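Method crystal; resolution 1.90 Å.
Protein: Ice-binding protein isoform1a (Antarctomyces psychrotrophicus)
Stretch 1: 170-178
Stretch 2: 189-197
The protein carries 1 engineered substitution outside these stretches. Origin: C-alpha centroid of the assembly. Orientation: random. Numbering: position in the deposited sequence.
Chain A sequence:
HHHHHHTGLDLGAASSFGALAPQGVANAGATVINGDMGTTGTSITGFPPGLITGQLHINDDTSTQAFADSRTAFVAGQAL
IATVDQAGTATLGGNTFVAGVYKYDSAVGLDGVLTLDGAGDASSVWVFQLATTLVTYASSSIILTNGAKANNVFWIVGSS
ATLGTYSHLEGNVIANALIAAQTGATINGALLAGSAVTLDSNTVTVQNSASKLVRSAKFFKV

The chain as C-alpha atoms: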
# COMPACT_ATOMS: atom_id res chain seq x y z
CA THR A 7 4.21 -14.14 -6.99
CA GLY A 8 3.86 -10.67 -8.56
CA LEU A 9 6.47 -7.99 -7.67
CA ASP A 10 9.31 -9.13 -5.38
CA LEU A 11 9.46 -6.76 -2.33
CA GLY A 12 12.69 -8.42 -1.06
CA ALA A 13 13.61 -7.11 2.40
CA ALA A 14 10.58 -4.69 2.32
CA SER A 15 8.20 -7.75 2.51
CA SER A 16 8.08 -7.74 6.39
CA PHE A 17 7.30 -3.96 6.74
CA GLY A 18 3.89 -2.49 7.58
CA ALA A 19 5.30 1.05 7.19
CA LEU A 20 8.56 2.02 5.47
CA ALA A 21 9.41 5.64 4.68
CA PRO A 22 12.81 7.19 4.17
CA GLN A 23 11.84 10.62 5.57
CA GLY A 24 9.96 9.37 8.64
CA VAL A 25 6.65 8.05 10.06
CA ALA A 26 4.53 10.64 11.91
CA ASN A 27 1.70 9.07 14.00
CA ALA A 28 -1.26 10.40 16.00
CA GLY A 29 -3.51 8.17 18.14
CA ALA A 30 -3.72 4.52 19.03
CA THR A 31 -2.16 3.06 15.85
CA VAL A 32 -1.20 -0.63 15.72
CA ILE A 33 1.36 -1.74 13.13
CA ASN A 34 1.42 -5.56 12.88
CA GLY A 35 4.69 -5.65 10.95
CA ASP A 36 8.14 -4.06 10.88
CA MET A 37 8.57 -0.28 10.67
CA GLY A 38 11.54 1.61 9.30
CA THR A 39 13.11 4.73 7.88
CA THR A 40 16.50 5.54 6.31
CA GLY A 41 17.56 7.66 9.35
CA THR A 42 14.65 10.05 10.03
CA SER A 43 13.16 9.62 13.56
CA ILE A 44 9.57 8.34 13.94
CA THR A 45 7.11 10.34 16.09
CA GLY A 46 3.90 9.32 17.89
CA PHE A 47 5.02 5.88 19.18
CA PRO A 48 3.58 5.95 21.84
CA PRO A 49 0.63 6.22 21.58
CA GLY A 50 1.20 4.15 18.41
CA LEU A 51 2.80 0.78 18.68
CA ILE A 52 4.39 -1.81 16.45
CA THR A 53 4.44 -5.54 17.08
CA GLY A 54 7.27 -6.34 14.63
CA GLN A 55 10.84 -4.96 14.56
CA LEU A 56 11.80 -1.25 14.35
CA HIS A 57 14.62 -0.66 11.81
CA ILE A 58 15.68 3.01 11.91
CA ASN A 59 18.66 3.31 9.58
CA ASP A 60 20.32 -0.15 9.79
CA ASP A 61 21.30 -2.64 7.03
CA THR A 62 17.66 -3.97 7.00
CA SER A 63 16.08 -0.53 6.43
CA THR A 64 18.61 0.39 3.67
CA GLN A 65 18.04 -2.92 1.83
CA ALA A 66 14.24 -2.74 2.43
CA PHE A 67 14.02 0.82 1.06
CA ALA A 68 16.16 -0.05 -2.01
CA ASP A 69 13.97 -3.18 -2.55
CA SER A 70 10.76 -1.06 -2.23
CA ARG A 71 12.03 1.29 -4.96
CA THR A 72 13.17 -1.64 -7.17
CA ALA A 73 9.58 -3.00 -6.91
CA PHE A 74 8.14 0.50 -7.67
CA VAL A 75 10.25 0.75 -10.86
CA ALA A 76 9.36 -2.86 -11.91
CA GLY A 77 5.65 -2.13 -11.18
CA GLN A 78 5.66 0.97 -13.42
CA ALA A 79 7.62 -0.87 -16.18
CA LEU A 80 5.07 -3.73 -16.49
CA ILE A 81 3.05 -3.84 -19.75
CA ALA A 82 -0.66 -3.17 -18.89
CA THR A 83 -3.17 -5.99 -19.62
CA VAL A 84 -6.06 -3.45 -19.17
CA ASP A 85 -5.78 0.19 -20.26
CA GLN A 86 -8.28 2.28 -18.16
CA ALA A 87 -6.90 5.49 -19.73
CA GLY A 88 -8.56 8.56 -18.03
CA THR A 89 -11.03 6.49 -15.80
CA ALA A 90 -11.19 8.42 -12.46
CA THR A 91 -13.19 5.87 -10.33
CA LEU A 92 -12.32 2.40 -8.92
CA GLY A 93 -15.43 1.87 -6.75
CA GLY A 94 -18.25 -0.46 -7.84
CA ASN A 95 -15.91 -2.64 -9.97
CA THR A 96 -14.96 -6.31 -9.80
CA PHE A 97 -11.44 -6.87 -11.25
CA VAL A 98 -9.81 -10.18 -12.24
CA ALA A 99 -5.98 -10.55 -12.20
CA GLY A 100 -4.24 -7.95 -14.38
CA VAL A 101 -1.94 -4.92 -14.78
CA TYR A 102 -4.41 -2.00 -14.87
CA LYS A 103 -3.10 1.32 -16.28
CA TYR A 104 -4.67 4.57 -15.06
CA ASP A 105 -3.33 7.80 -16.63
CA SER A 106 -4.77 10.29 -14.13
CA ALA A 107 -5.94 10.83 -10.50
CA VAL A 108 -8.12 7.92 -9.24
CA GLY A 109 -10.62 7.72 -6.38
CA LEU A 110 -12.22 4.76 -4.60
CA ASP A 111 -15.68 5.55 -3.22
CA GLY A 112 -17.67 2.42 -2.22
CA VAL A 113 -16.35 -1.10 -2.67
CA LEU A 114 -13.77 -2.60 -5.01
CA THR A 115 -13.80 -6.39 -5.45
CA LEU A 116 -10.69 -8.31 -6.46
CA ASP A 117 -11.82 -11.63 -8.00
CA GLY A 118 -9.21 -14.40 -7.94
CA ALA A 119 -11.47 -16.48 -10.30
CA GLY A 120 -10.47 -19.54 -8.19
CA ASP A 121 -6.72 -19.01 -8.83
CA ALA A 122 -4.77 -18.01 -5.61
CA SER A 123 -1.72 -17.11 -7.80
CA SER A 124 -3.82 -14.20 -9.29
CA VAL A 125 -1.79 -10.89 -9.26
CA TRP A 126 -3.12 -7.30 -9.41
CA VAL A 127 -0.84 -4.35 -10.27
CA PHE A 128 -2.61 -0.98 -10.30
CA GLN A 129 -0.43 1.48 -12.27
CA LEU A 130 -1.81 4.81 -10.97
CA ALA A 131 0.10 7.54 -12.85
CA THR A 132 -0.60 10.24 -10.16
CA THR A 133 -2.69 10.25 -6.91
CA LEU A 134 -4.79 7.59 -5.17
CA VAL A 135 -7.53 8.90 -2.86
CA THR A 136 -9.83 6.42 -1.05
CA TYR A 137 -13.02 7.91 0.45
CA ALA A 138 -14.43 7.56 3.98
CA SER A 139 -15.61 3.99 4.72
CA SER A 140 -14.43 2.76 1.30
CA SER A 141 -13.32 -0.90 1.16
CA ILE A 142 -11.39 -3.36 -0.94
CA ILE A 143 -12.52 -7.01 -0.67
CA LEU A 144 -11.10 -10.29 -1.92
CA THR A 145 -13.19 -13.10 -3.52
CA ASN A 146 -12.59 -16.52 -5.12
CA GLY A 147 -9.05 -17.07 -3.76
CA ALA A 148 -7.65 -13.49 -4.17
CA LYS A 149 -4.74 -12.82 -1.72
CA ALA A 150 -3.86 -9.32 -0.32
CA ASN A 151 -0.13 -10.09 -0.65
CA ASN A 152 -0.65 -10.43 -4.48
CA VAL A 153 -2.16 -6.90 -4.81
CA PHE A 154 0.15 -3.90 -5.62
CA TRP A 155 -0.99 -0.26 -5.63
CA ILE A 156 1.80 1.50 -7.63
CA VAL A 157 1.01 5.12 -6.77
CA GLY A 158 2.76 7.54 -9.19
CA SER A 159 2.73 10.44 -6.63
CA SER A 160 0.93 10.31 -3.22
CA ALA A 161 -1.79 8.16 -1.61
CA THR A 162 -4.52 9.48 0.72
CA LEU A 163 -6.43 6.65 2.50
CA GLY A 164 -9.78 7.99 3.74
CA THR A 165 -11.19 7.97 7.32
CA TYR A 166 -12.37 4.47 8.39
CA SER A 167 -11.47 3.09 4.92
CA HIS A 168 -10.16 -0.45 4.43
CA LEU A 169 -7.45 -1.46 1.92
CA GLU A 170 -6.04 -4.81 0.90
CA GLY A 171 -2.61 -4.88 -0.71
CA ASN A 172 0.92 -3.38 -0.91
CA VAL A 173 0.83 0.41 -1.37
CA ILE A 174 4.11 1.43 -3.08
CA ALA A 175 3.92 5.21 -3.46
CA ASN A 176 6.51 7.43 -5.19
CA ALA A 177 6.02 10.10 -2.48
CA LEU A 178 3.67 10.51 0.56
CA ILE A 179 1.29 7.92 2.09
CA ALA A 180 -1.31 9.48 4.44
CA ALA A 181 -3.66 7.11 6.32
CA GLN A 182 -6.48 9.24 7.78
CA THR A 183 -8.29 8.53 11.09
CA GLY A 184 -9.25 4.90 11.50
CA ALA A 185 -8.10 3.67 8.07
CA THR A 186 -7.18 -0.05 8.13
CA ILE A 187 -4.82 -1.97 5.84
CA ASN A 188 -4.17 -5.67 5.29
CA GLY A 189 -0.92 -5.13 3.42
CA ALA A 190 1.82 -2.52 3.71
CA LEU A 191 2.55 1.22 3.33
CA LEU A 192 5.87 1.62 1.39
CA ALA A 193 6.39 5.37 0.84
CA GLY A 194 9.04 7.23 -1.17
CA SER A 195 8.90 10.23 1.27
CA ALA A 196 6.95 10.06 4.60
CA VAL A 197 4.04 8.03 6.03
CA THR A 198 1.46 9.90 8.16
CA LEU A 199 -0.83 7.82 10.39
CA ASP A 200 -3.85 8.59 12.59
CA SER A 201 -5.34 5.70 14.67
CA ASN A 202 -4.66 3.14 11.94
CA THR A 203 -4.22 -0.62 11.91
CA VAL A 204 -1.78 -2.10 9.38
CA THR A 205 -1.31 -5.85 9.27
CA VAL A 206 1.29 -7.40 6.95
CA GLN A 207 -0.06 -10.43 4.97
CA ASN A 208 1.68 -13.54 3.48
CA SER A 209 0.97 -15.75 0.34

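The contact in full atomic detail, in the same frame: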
# COMPACT_ATOMS: atom_id res chain seq x y z
N GLU A 170 -6.78 -3.56 1.03
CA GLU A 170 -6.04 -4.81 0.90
C GLU A 170 -4.93 -4.51 -0.11
O GLU A 170 -5.22 -3.96 -1.19
CB GLU A 170 -6.96 -5.95 0.44
CG GLU A 170 -8.14 -6.23 1.40
CD GLU A 170 -7.82 -7.16 2.55
OE1 GLU A 170 -6.81 -7.90 2.44
OE2 GLU A 170 -8.57 -7.19 3.55
N GLY A 171 -3.72 -4.89 0.24
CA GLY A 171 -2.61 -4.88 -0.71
C GLY A 171 -1.42 -4.04 -0.28
O GLY A 171 -1.45 -3.42 0.79
N ASN A 172 -0.38 -4.08 -1.12
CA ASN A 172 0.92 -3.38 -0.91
C ASN A 172 0.85 -2.04 -1.63
O ASN A 172 0.70 -2.01 -2.85
CB ASN A 172 2.05 -4.28 -1.38
CG ASN A 172 2.08 -5.60 -0.64
OD1 ASN A 172 2.20 -5.62 0.59
ND2 ASN A 172 1.99 -6.70 -1.38
N VAL A 173 0.84 -0.96 -0.87
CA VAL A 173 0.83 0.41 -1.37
C VAL A 173 2.29 0.80 -1.50
O VAL A 173 2.95 0.94 -0.48
CB VAL A 173 0.06 1.36 -0.45
CG1 VAL A 173 0.06 2.76 -1.03
CG2 VAL A 173 -1.38 0.88 -0.18
N ILE A 174 2.74 0.97 -2.74
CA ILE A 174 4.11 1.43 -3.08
C ILE A 174 3.98 2.78 -3.76
O ILE A 174 3.60 2.86 -4.92
CB ILE A 174 4.85 0.40 -3.91
CG1 ILE A 174 4.59 -1.01 -3.39
CG2 ILE A 174 6.32 0.77 -3.93
CD1 ILE A 174 5.37 -2.08 -4.17
N ALA A 175 4.10 3.83 -2.97
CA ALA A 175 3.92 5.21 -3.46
C ALA A 175 5.28 5.84 -3.77
O ALA A 175 6.22 5.67 -3.00
CB ALA A 175 3.21 6.01 -2.42
N ASN A 176 5.31 6.67 -4.80
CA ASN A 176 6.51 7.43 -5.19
C ASN A 176 6.85 8.45 -4.11
O ASN A 176 8.03 8.65 -3.83
CB ASN A 176 6.26 8.13 -6.49
CG ASN A 176 7.54 8.72 -7.06
OD1 ASN A 176 8.45 7.97 -7.35
ND2 ASN A 176 7.58 10.04 -7.16
N ALA A 177 5.84 9.03 -3.48
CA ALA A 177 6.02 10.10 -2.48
C ALA A 177 5.24 9.75 -1.20
O ALA A 177 5.59 8.75 -0.57
CB ALA A 177 5.61 11.39 -3.11
N LEU A 178 4.26 10.55 -0.80
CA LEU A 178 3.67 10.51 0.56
C LEU A 178 2.62 9.40 0.62
O LEU A 178 1.92 9.22 -0.40
CB LEU A 178 2.99 11.84 0.84
CG LEU A 178 2.48 12.02 2.27
CD1 LEU A 178 3.67 12.18 3.21
CD2 LEU A 178 1.57 13.26 2.38
N GLY A 189 -1.95 -5.40 4.43
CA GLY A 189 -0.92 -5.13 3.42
C GLY A 189 0.18 -4.30 4.02
O GLY A 189 0.59 -4.60 5.18
N ALA A 190 0.61 -3.27 3.33
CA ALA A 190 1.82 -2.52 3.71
C ALA A 190 1.79 -1.13 3.10
O ALA A 190 1.15 -0.97 2.06
CB ALA A 190 3.03 -3.29 3.27
N LEU A 191 2.41 -0.17 3.78
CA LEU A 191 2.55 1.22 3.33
C LEU A 191 4.03 1.50 3.07
O LEU A 191 4.78 1.66 4.05
CB LEU A 191 1.96 2.17 4.38
CG LEU A 191 0.52 1.86 4.78
CD1 LEU A 191 0.06 2.83 5.82
CD2 LEU A 191 -0.43 1.85 3.60
N LEU A 192 4.45 1.47 1.79
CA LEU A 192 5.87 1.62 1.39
C LEU A 192 6.02 2.93 0.61
O LEU A 192 5.68 2.99 -0.61
CB LEU A 192 6.27 0.40 0.55
CG LEU A 192 6.00 -0.97 1.16
CD1 LEU A 192 6.51 -2.05 0.26
CD2 LEU A 192 6.63 -1.15 2.53
N ALA A 193 6.40 3.98 1.32
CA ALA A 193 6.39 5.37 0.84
C ALA A 193 7.76 5.75 0.30
O ALA A 193 8.75 5.15 0.75
CB ALA A 193 6.00 6.34 1.91
N GLY A 194 7.78 6.68 -0.64
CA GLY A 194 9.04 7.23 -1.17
C GLY A 194 9.45 8.48 -0.40
O GLY A 194 10.58 8.96 -0.61
N SER A 195 8.57 9.05 0.43
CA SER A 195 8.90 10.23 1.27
C SER A 195 8.59 9.93 2.74
O SER A 195 9.48 9.41 3.43
CB SER A 195 8.23 11.50 0.76
OG SER A 195 6.80 11.40 0.74
N ALA A 196 7.39 10.28 3.22
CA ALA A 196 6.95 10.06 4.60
C ALA A 196 5.66 9.24 4.60
O ALA A 196 4.99 9.15 3.56
CB ALA A 196 6.78 11.36 5.34
N VAL A 197 5.37 8.62 5.73
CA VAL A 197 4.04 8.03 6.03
C VAL A 197 3.44 8.83 7.18
O VAL A 197 4.13 9.01 8.21
CB VAL A 197 4.16 6.54 6.37
CG1 VAL A 197 2.84 5.99 6.94
CG2 VAL A 197 4.58 5.75 5.17

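Neighbouring strands of a parallel sheet share their polar groups by alternation: a residue that bonds through both its NH and its CO is followed by one that turns both away. Residues 170-178 and 189-197 of this ice-binding protein illustrate the rule. The strands run parallel, their directions 11° apart, pairing Gly 171 with Gly 189 and so on in register to Ile 174 with Leu 192.

Four hydrogen bonds form the ladder. Ala 190 N donates to Gly 171 O (3.3 Å), the longest of the set, and Val 173 N donates to Ala 190 O (2.9 Å). Leu 192 N then reaches Val 173 O (2.8 Å), and Ala 175 N closes the series on Leu 192 O (3.0 Å). Val 173, Ala 190 and Leu 192 thus each spend both backbone groups on the partner strand. Two acceptors also receive CA-H...O contacts, from Gly 189 CA to Gly 171 O (3.2 Å) and from Ile 174 CA to Leu 192 O (3.3 Å). The first explains the glycine: a CB on Gly 189 would clash with Gly 171 O.

The in-register bridges put paired side chains on the same face, and two of the pairs are apolar. On one face Val 173 CG2 meets Leu 191 CD2 at 4.0 Å; on the other, Ile 174 CG1 lies 4.3 Å from Leu 192 CD1, while Asn 172 OD1 approaches the methyl Ala 190 CB at 3.6 Å, a contact without a polar partner.

Beyond the strands the ladder gives way to a shared acceptor. Ala 177 O takes a hydrogen bond from Ser 195 N (3.2 Å) and a weak one from Gly 194 N (3.0 Å). Ser 195 OG sits 3.1 Å from Leu 178 N, but the angle is too poor for a bond: proximity alone satisfies nothing. Leu 178 CD1 finishes the contact against Ala 196 CB at 3.9 Å.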